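Local coordinates for alkane monooxygenase (PDB 3B9O), which belongs to the luciferase-like monooxygenase family, has a TIM-barrel fold and holds a flavin mononucleotide in the model, at residues 110-115 and 162-167; 170-175 and 219-224. All blocks are in the same frame, centred on the assembly; numbering follows the deposited sequence.

Both interactions draw on helix 154-174, and they follow one another along the chain: interaction 1 is complete at residue 167, and interaction 2 opens at residue 170. In the first, the middle of this helix meets the start of helix 112-125; in the second, its C-terminal end meets the loop that leads into strand 223-227 of the parallel barrel sheet. Their centres lie about 11 Å apart on the same side of the chain's centre, and they touch where Tyr113 CD1 packs on Leu171 CD1 at 4.0 Å. Helix 154-174 is thus joined, at successive points along its length, to a neighbouring helix of the barrel's outer layer and to the entry of a barrel strand.

Interaction 1 (110-115 and 162-167); sequences EHPYGH and DEYLEV
Pro112 and Tyr164 bring the two backbones closest, their CA atoms 6.1 Å apart, where the first turn of helix 112-125, with His111 as N-cap, meets the middle of helix 154-174. Tyr164 does most of the work. Its CG stands anti to the backbone N (chi1 -162°), and from there the ring reaches over to the loop-to-helix junction. Pro112 lies across one face of that ring: CB sits 3.7 Å from the ring centroid, 15° off the normal, in a CH-pi contact displaced toward the CE2 side, while CD rests 3.6 Å from Tyr164 CE1. The proline therefore spans the ring from one flank to the other. At the far end of the ring the hydroxyl donates a hydrogen bond to the backbone carbonyl of Glu110, OH to O 2.7 Å. This acceptor lies near the ring plane, at its edge, but the hydroxyl approaches from above the carbonyl plane, 39° out of it. The bond holds the tip of a buried tyrosine and gives its polar atom a partner, while the proline covers one face of the ring. His115, one turn further on, brings its CB to 3.4 Å from Tyr164 OH, and the two side chains cross at about a right angle. Val167, one turn along from Tyr164, adds an apolar contact of its CG1 with Pro112 CB at 3.8 Å, which extends the proline's packing along helix 154-174. Around this helix-helix joint, Phe105 of strand 100-106 touches Tyr164 and stacks on the ring of His115, and Trp132 of strand 130-135 meets that ring edge-to-face. Val208 of strand 207-208 packs against Val167, so the joint touches both barrel strands and the short antiparallel pair 201-202/207-208.

Interaction 2 (170-175 and 219-224); sequences KLWEGS and QRTPVI
Trp172 and Arg220 both carry CG anti to their own carbonyl carbon (chi1 -70° in each), and the arginine chain then runs extended from CG to NE past the last turn of helix 154-174. Its NH1 donates to Trp172 O at 2.9 Å, with an N-H...O angle of 157° and the oxygen almost in the guanidinium plane; Glu173 O lies over a face of the same group. The indole packs on the loop: Pro222 CD sits 3.5 Å from the centroid of its six-membered ring, close to the normal, in a CH-pi contact, and Arg220 O lies over the same face. Trp172 NE1 is hydrogen-bonded to Ala116 O of helix 112-125. Glu173, bent at chi2 (-69°), turns its carboxylate back to the loop, where Thr221 OG1 donates to OE1 at 2.7 Å, into the anti lone pair of that oxygen, away from OE2. A water donates to the same OE1 and to Gln219 O, while OE2 pairs with Arg434. The buried positive charge of Arg220 is met by a helix-end carbonyl and, through NH2, by the carboxylate of Asp178, which probably offsets the cost of burying it and ties that helix end to the approach to strand 223-227.

Interaction 1 (110-115 and 162-167)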
ATOM      1  N   GLU A 110      -1.109 -17.811  -1.853  1.00 31.09           N
ATOM      2  CA  GLU A 110      -2.014 -18.193  -2.944  1.00 23.10           C
ATOM      3  C   GLU A 110      -1.321 -18.148  -4.323  1.00 29.02           C
ATOM      4  O   GLU A 110      -0.472 -17.273  -4.570  1.00 26.20           O
ATOM      5  CB  GLU A 110      -3.283 -17.319  -2.907  1.00 19.11           C
ATOM      6  CG  GLU A 110      -4.028 -17.271  -1.529  1.00 26.29           C
ATOM      7  CD  GLU A 110      -5.110 -16.186  -1.499  1.00 46.61           C
ATOM      8  OE1 GLU A 110      -5.114 -15.303  -0.576  1.00 33.18           O
ATOM      9  OE2 GLU A 110      -5.943 -16.203  -2.439  1.00 37.10           O
ATOM     10  N   HIS A 111      -1.703 -19.058  -5.216  1.00 18.10           N
ATOM     11  CA  HIS A 111      -0.970 -19.288  -6.465  1.00 22.10           C
ATOM     12  C   HIS A 111      -1.025 -18.083  -7.389  1.00 19.58           C
ATOM     13  O   HIS A 111      -2.088 -17.452  -7.532  1.00 19.43           O
ATOM     14  CB  HIS A 111      -1.493 -20.559  -7.176  1.00 21.59           C
ATOM     15  CG  HIS A 111      -0.639 -20.996  -8.331  1.00 20.45           C
ATOM     16  ND1 HIS A 111       0.322 -21.982  -8.214  1.00 25.80           N
ATOM     17  CD2 HIS A 111      -0.561 -20.545  -9.604  1.00 14.44           C
ATOM     18  CE1 HIS A 111       0.936 -22.141  -9.376  1.00 20.39           C
ATOM     19  NE2 HIS A 111       0.425 -21.273 -10.237  1.00 24.58           N
ATOM     20  N   PRO A 112       0.106 -17.749  -8.034  1.00 21.55           N
ATOM     21  CA  PRO A 112       0.117 -16.622  -8.978  1.00 23.60           C
ATOM     22  C   PRO A 112      -0.845 -16.688 -10.170  1.00 17.87           C
ATOM     23  O   PRO A 112      -1.180 -15.642 -10.698  1.00 16.63           O
ATOM     24  CB  PRO A 112       1.591 -16.580  -9.473  1.00 15.57           C
ATOM     25  CG  PRO A 112       2.100 -17.974  -9.170  1.00 32.05           C
ATOM     26  CD  PRO A 112       1.458 -18.339  -7.890  1.00 18.91           C
ATOM     27  N   TYR A 113      -1.260 -17.879 -10.602  1.00 13.83           N
ATOM     28  CA  TYR A 113      -2.084 -17.972 -11.824  1.00 13.90           C
ATOM     29  C   TYR A 113      -3.457 -17.372 -11.550  1.00 24.61           C
ATOM     30  O   TYR A 113      -3.992 -16.680 -12.417  1.00 16.32           O
ATOM     31  CB  TYR A 113      -2.230 -19.413 -12.301  1.00 15.40           C
ATOM     32  CG  TYR A 113      -2.758 -19.585 -13.709  1.00 17.98           C
ATOM     33  CD1 TYR A 113      -1.952 -19.316 -14.822  1.00 14.47           C
ATOM     34  CD2 TYR A 113      -4.034 -20.075 -13.922  1.00 13.96           C
ATOM     35  CE1 TYR A 113      -2.425 -19.521 -16.105  1.00 18.90           C
ATOM     36  CE2 TYR A 113      -4.517 -20.317 -15.218  1.00 22.36           C
ATOM     37  CZ  TYR A 113      -3.707 -20.049 -16.288  1.00 16.12           C
ATOM     38  OH  TYR A 113      -4.170 -20.237 -17.558  1.00 23.74           O
ATOM     39  N   GLY A 114      -3.968 -17.610 -10.337  1.00 14.37           N
ATOM     40  CA  GLY A 114      -5.268 -17.076  -9.905  1.00 14.90           C
ATOM     41  C   GLY A 114      -5.182 -15.575  -9.640  1.00 17.59           C
ATOM     42  O   GLY A 114      -6.079 -14.816 -10.040  1.00 16.46           O
ATOM     43  N   HIS A 115      -4.089 -15.148  -9.000  1.00 16.71           N
ATOM     44  CA  HIS A 115      -3.806 -13.744  -8.816  1.00 12.20           C
ATOM     45  C   HIS A 115      -3.669 -12.968 -10.131  1.00 19.98           C
ATOM     46  O   HIS A 115      -4.132 -11.819 -10.253  1.00 15.67           O
ATOM     47  CB  HIS A 115      -2.553 -13.513  -7.969  1.00 13.46           C
ATOM     48  CG  HIS A 115      -2.387 -12.082  -7.561  1.00 19.29           C
ATOM     49  ND1 HIS A 115      -1.292 -11.326  -7.913  1.00 22.71           N
ATOM     50  CD2 HIS A 115      -3.224 -11.250  -6.893  1.00 13.60           C
ATOM     51  CE1 HIS A 115      -1.433 -10.106  -7.432  1.00 14.50           C
ATOM     52  NE2 HIS A 115      -2.599 -10.035  -6.811  1.00 22.24           N
ATOM     53  N   ASP A 162      10.159 -12.972  -5.731  1.00 17.91           N
ATOM     54  CA  ASP A 162      10.823 -12.763  -6.998  1.00 16.69           C
ATOM     55  C   ASP A 162      10.202 -13.622  -8.104  1.00 20.57           C
ATOM     56  O   ASP A 162       9.836 -13.111  -9.165  1.00 14.12           O
ATOM     57  CB  ASP A 162      12.325 -13.088  -6.899  1.00 16.70           C
ATOM     58  CG  ASP A 162      13.144 -11.939  -6.361  1.00 30.10           C
ATOM     59  OD1 ASP A 162      14.083 -12.203  -5.578  1.00 38.35           O
ATOM     60  OD2 ASP A 162      12.893 -10.764  -6.729  1.00 28.66           O
ATOM     61  N   GLU A 163      10.052 -14.922  -7.828  1.00 16.51           N
ATOM     62  CA  GLU A 163       9.586 -15.859  -8.854  1.00 14.76           C
ATOM     63  C   GLU A 163       8.070 -15.664  -9.083  1.00 18.59           C
ATOM     64  O   GLU A 163       7.596 -15.829 -10.194  1.00 16.78           O
ATOM     65  CB  GLU A 163       9.843 -17.311  -8.434  1.00 16.47           C
ATOM     66  CG  GLU A 163       9.778 -18.266  -9.615  1.00 16.89           C
ATOM     67  CD  GLU A 163       9.854 -19.716  -9.225  1.00 19.47           C
ATOM     68  OE1 GLU A 163      10.567 -20.084  -8.263  1.00 22.83           O
ATOM     69  OE2 GLU A 163       9.182 -20.494  -9.878  1.00 18.16           O
ATOM     70  N   TYR A 164       7.343 -15.315  -8.014  1.00 17.98           N
ATOM     71  CA  TYR A 164       5.917 -15.018  -8.089  1.00 18.14           C
ATOM     72  C   TYR A 164       5.697 -13.868  -9.114  1.00 12.47           C
ATOM     73  O   TYR A 164       4.849 -13.962 -10.014  1.00 18.32           O
ATOM     74  CB  TYR A 164       5.422 -14.616  -6.681  1.00 12.39           C
ATOM     75  CG  TYR A 164       3.921 -14.688  -6.506  1.00  9.73           C
ATOM     76  CD1 TYR A 164       3.350 -15.662  -5.674  1.00 15.08           C
ATOM     77  CD2 TYR A 164       3.068 -13.797  -7.193  1.00 13.25           C
ATOM     78  CE1 TYR A 164       1.982 -15.770  -5.489  1.00 13.31           C
ATOM     79  CE2 TYR A 164       1.651 -13.902  -7.028  1.00 23.52           C
ATOM     80  CZ  TYR A 164       1.133 -14.888  -6.174  1.00 21.88           C
ATOM     81  OH  TYR A 164      -0.235 -14.996  -6.032  1.00 15.29           O
ATOM     82  N   LEU A 165       6.441 -12.788  -8.933  1.00 14.22           N
ATOM     83  CA  LEU A 165       6.433 -11.661  -9.886  1.00 11.81           C
ATOM     84  C   LEU A 165       6.897 -12.076 -11.291  1.00 24.88           C
ATOM     85  O   LEU A 165       6.323 -11.639 -12.278  1.00 19.01           O
ATOM     86  CB  LEU A 165       7.230 -10.479  -9.337  1.00 11.65           C
ATOM     87  CG  LEU A 165       6.473  -9.531  -8.379  1.00 29.50           C
ATOM     88  CD1 LEU A 165       7.443  -8.464  -7.993  1.00 19.65           C
ATOM     89  CD2 LEU A 165       5.264  -8.882  -9.058  1.00 23.38           C
ATOM     90  N   GLU A 166       7.923 -12.936 -11.380  1.00 23.59           N
ATOM     91  CA  GLU A 166       8.415 -13.458 -12.676  1.00 15.08           C
ATOM     92  C   GLU A 166       7.218 -14.035 -13.441  1.00 15.56           C
ATOM     93  O   GLU A 166       7.001 -13.713 -14.619  1.00 17.36           O
ATOM     94  CB  GLU A 166       9.494 -14.563 -12.461  1.00 23.98           C
ATOM     95  CG  GLU A 166      10.354 -14.887 -13.719  1.00 55.01           C
ATOM     96  CD  GLU A 166      11.339 -16.142 -13.637  1.00 80.07           C
ATOM     97  OE1 GLU A 166      11.818 -16.527 -14.756  1.00 51.52           O
ATOM     98  OE2 GLU A 166      11.627 -16.739 -12.528  1.00 28.54           O
ATOM     99  N   VAL A 167       6.456 -14.883 -12.742  1.00 18.45           N
ATOM    100  CA  VAL A 167       5.261 -15.577 -13.297  1.00 16.10           C
ATOM    101  C   VAL A 167       4.192 -14.588 -13.738  1.00 15.77           C
ATOM    102  O   VAL A 167       3.700 -14.672 -14.870  1.00 16.44           O
ATOM    103  CB  VAL A 167       4.634 -16.596 -12.269  1.00 20.23           C
ATOM    104  CG1 VAL A 167       3.335 -17.173 -12.785  1.00 13.27           C
ATOM    105  CG2 VAL A 167       5.650 -17.739 -11.924  1.00 19.04           C
TER

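Interaction 2 (170-175 and 219-224)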
ATOM      1  N   LYS A 170       5.361 -12.581 -16.824  1.00 14.41           N
ATOM      2  CA  LYS A 170       5.211 -13.390 -18.065  1.00 12.19           C
ATOM      3  C   LYS A 170       3.759 -13.467 -18.543  1.00 12.96           C
ATOM      4  O   LYS A 170       3.483 -13.232 -19.697  1.00 16.65           O
ATOM      5  CB  LYS A 170       5.767 -14.791 -17.881  1.00 16.36           C
ATOM      6  CG  LYS A 170       7.316 -14.824 -17.760  1.00 17.26           C
ATOM      7  CD  LYS A 170       7.761 -16.177 -17.179  1.00 16.76           C
ATOM      8  CE  LYS A 170       9.277 -16.114 -17.018  1.00 17.77           C
ATOM      9  NZ  LYS A 170       9.853 -17.443 -16.809  1.00 17.64           N
ATOM     10  N   LEU A 171       2.845 -13.783 -17.638  1.00 14.76           N
ATOM     11  CA  LEU A 171       1.395 -13.765 -17.938  1.00 12.90           C
ATOM     12  C   LEU A 171       0.870 -12.425 -18.471  1.00 11.12           C
ATOM     13  O   LEU A 171       0.199 -12.339 -19.511  1.00 13.02           O
ATOM     14  CB  LEU A 171       0.591 -14.226 -16.689  1.00 11.93           C
ATOM     15  CG  LEU A 171       0.863 -15.666 -16.209  1.00 11.64           C
ATOM     16  CD1 LEU A 171       0.218 -15.939 -14.858  1.00 13.45           C
ATOM     17  CD2 LEU A 171       0.399 -16.723 -17.287  1.00 15.96           C
ATOM     18  N   TRP A 172       1.200 -11.364 -17.759  1.00 14.42           N
ATOM     19  CA  TRP A 172       0.665 -10.050 -18.056  1.00 18.44           C
ATOM     20  C   TRP A 172       1.237  -9.362 -19.289  1.00 22.32           C
ATOM     21  O   TRP A 172       0.520  -8.639 -19.949  1.00 15.58           O
ATOM     22  CB  TRP A 172       0.869  -9.132 -16.852  1.00 10.73           C
ATOM     23  CG  TRP A 172       0.015  -9.470 -15.666  1.00 10.18           C
ATOM     24  CD1 TRP A 172      -1.244  -9.988 -15.691  1.00 13.30           C
ATOM     25  CD2 TRP A 172       0.320  -9.200 -14.290  1.00 10.99           C
ATOM     26  NE1 TRP A 172      -1.727 -10.111 -14.406  1.00 12.90           N
ATOM     27  CE2 TRP A 172      -0.802  -9.612 -13.527  1.00 15.80           C
ATOM     28  CE3 TRP A 172       1.445  -8.666 -13.619  1.00 12.61           C
ATOM     29  CZ2 TRP A 172      -0.820  -9.548 -12.123  1.00 12.61           C
ATOM     30  CZ3 TRP A 172       1.430  -8.582 -12.236  1.00 16.10           C
ATOM     31  CH2 TRP A 172       0.292  -9.017 -11.492  1.00 16.16           C
ATOM     32  N   GLU A 173       2.529  -9.581 -19.554  1.00 17.02           N
ATOM     33  CA  GLU A 173       3.293  -8.848 -20.558  1.00 16.64           C
ATOM     34  C   GLU A 173       3.588  -9.694 -21.775  1.00 13.05           C
ATOM     35  O   GLU A 173       3.682  -9.173 -22.878  1.00 17.51           O
ATOM     36  CB  GLU A 173       4.651  -8.386 -20.003  1.00 17.68           C
ATOM     37  CG  GLU A 173       4.594  -7.414 -18.786  1.00 16.25           C
ATOM     38  CD  GLU A 173       4.053  -6.046 -19.177  1.00 23.98           C
ATOM     39  OE1 GLU A 173       3.419  -5.410 -18.324  1.00 25.75           O
ATOM     40  OE2 GLU A 173       4.270  -5.620 -20.326  1.00 19.48           O
ATOM     41  N   GLY A 174       3.761 -10.984 -21.570  1.00 17.52           N
ATOM     42  CA  GLY A 174       4.280 -11.836 -22.659  1.00 19.37           C
ATOM     43  C   GLY A 174       3.342 -12.876 -23.284  1.00 24.96           C
ATOM     44  O   GLY A 174       3.571 -13.365 -24.414  1.00 24.12           O
ATOM     45  N   SER A 175       2.304 -13.263 -22.566  1.00 14.44           N
ATOM     46  CA  SER A 175       1.489 -14.354 -23.052  1.00 14.38           C
ATOM     47  C   SER A 175       0.651 -13.987 -24.283  1.00 13.83           C
ATOM     48  O   SER A 175       0.641 -14.722 -25.285  1.00 15.52           O
ATOM     49  CB  SER A 175       0.661 -14.910 -21.918  1.00 14.56           C
ATOM     50  OG  SER A 175      -0.180 -15.958 -22.355  1.00 15.80           O
ATOM     51  N   GLN A 219      -3.043  -1.275 -18.535  1.00 15.90           N
ATOM     52  CA  GLN A 219      -1.707  -1.239 -17.947  1.00 14.41           C
ATOM     53  C   GLN A 219      -0.899  -2.513 -18.141  1.00 12.21           C
ATOM     54  O   GLN A 219       0.328  -2.496 -17.925  1.00 15.01           O
ATOM     55  CB  GLN A 219      -1.830  -0.996 -16.453  1.00 13.74           C
ATOM     56  CG  GLN A 219      -2.370   0.372 -16.109  1.00 17.29           C
ATOM     57  CD  GLN A 219      -2.347   0.667 -14.619  1.00 15.66           C
ATOM     58  OE1 GLN A 219      -2.980  -0.022 -13.823  1.00 18.86           O
ATOM     59  NE2 GLN A 219      -1.682   1.715 -14.255  1.00  6.77           N
ATOM     60  N   ARG A 220      -1.608  -3.606 -18.449  1.00 14.71           N
ATOM     61  CA  ARG A 220      -1.130  -4.994 -18.419  1.00 22.37           C
ATOM     62  C   ARG A 220      -0.687  -5.427 -17.025  1.00 11.18           C
ATOM     63  O   ARG A 220      -1.406  -6.183 -16.386  1.00 18.98           O
ATOM     64  CB  ARG A 220      -0.057  -5.305 -19.497  1.00 14.81           C
ATOM     65  CG  ARG A 220      -0.560  -5.345 -20.988  1.00 10.76           C
ATOM     66  CD  ARG A 220       0.704  -5.730 -21.791  1.00 20.97           C
ATOM     67  NE  ARG A 220       0.510  -6.052 -23.198  1.00 15.52           N
ATOM     68  CZ  ARG A 220       0.309  -7.282 -23.663  1.00 13.19           C
ATOM     69  NH1 ARG A 220       0.226  -8.308 -22.830  1.00 12.27           N
ATOM     70  NH2 ARG A 220       0.194  -7.484 -24.978  1.00 17.68           N
ATOM     71  N   THR A 221       0.501  -4.999 -16.573  1.00 14.99           N
ATOM     72  CA  THR A 221       0.946  -5.203 -15.190  1.00 16.39           C
ATOM     73  C   THR A 221       0.385  -4.038 -14.331  1.00 15.73           C
ATOM     74  O   THR A 221       0.526  -2.864 -14.712  1.00 13.18           O
ATOM     75  CB  THR A 221       2.491  -5.284 -15.101  1.00 16.06           C
ATOM     76  OG1 THR A 221       2.956  -6.384 -15.900  1.00 13.54           O
ATOM     77  CG2 THR A 221       2.981  -5.389 -13.662  1.00 15.14           C
ATOM     78  N   PRO A 222      -0.243  -4.349 -13.176  1.00 13.59           N
ATOM     79  CA  PRO A 222      -0.682  -3.253 -12.255  1.00 12.33           C
ATOM     80  C   PRO A 222       0.545  -2.419 -11.824  1.00 14.10           C
ATOM     81  O   PRO A 222       1.681  -2.929 -11.846  1.00 11.85           O
ATOM     82  CB  PRO A 222      -1.236  -4.006 -11.036  1.00 11.55           C
ATOM     83  CG  PRO A 222      -1.568  -5.372 -11.526  1.00 19.82           C
ATOM     84  CD  PRO A 222      -0.539  -5.676 -12.625  1.00 15.21           C
ATOM     85  N   VAL A 223       0.334  -1.160 -11.450  1.00 12.84           N
ATOM     86  CA  VAL A 223       1.407  -0.392 -10.854  1.00  9.76           C
ATOM     87  C   VAL A 223       1.924  -1.177  -9.663  1.00 14.11           C
ATOM     88  O   VAL A 223       1.130  -1.642  -8.805  1.00 12.41           O
ATOM     89  CB  VAL A 223       0.955   1.024 -10.443  1.00 12.69           C
ATOM     90  CG1 VAL A 223       2.070   1.678  -9.618  1.00 12.52           C
ATOM     91  CG2 VAL A 223       0.700   1.846 -11.707  1.00 16.83           C
ATOM     92  N   ILE A 224       3.244  -1.370  -9.615  1.00 12.75           N
ATOM     93  CA  ILE A 224       3.849  -2.212  -8.563  1.00  6.10           C
ATOM     94  C   ILE A 224       4.340  -1.410  -7.363  1.00  9.78           C
ATOM     95  O   ILE A 224       5.267  -0.613  -7.463  1.00 13.39           O
ATOM     96  CB  ILE A 224       5.055  -3.081  -9.107  1.00 13.62           C
ATOM     97  CG1 ILE A 224       4.635  -3.920 -10.336  1.00 14.65           C
ATOM     98  CG2 ILE A 224       5.652  -3.959  -7.895  1.00 18.05           C
ATOM     99  CD1 ILE A 224       3.497  -4.949 -10.053  1.00 20.80           C
TER
HETATM  100  O   HOH W   1      -0.338 -11.128 -22.006  1.00 12.50           O
HETATM  101  O   HOH W   2       3.167  -2.827 -18.519  1.00 15.97           O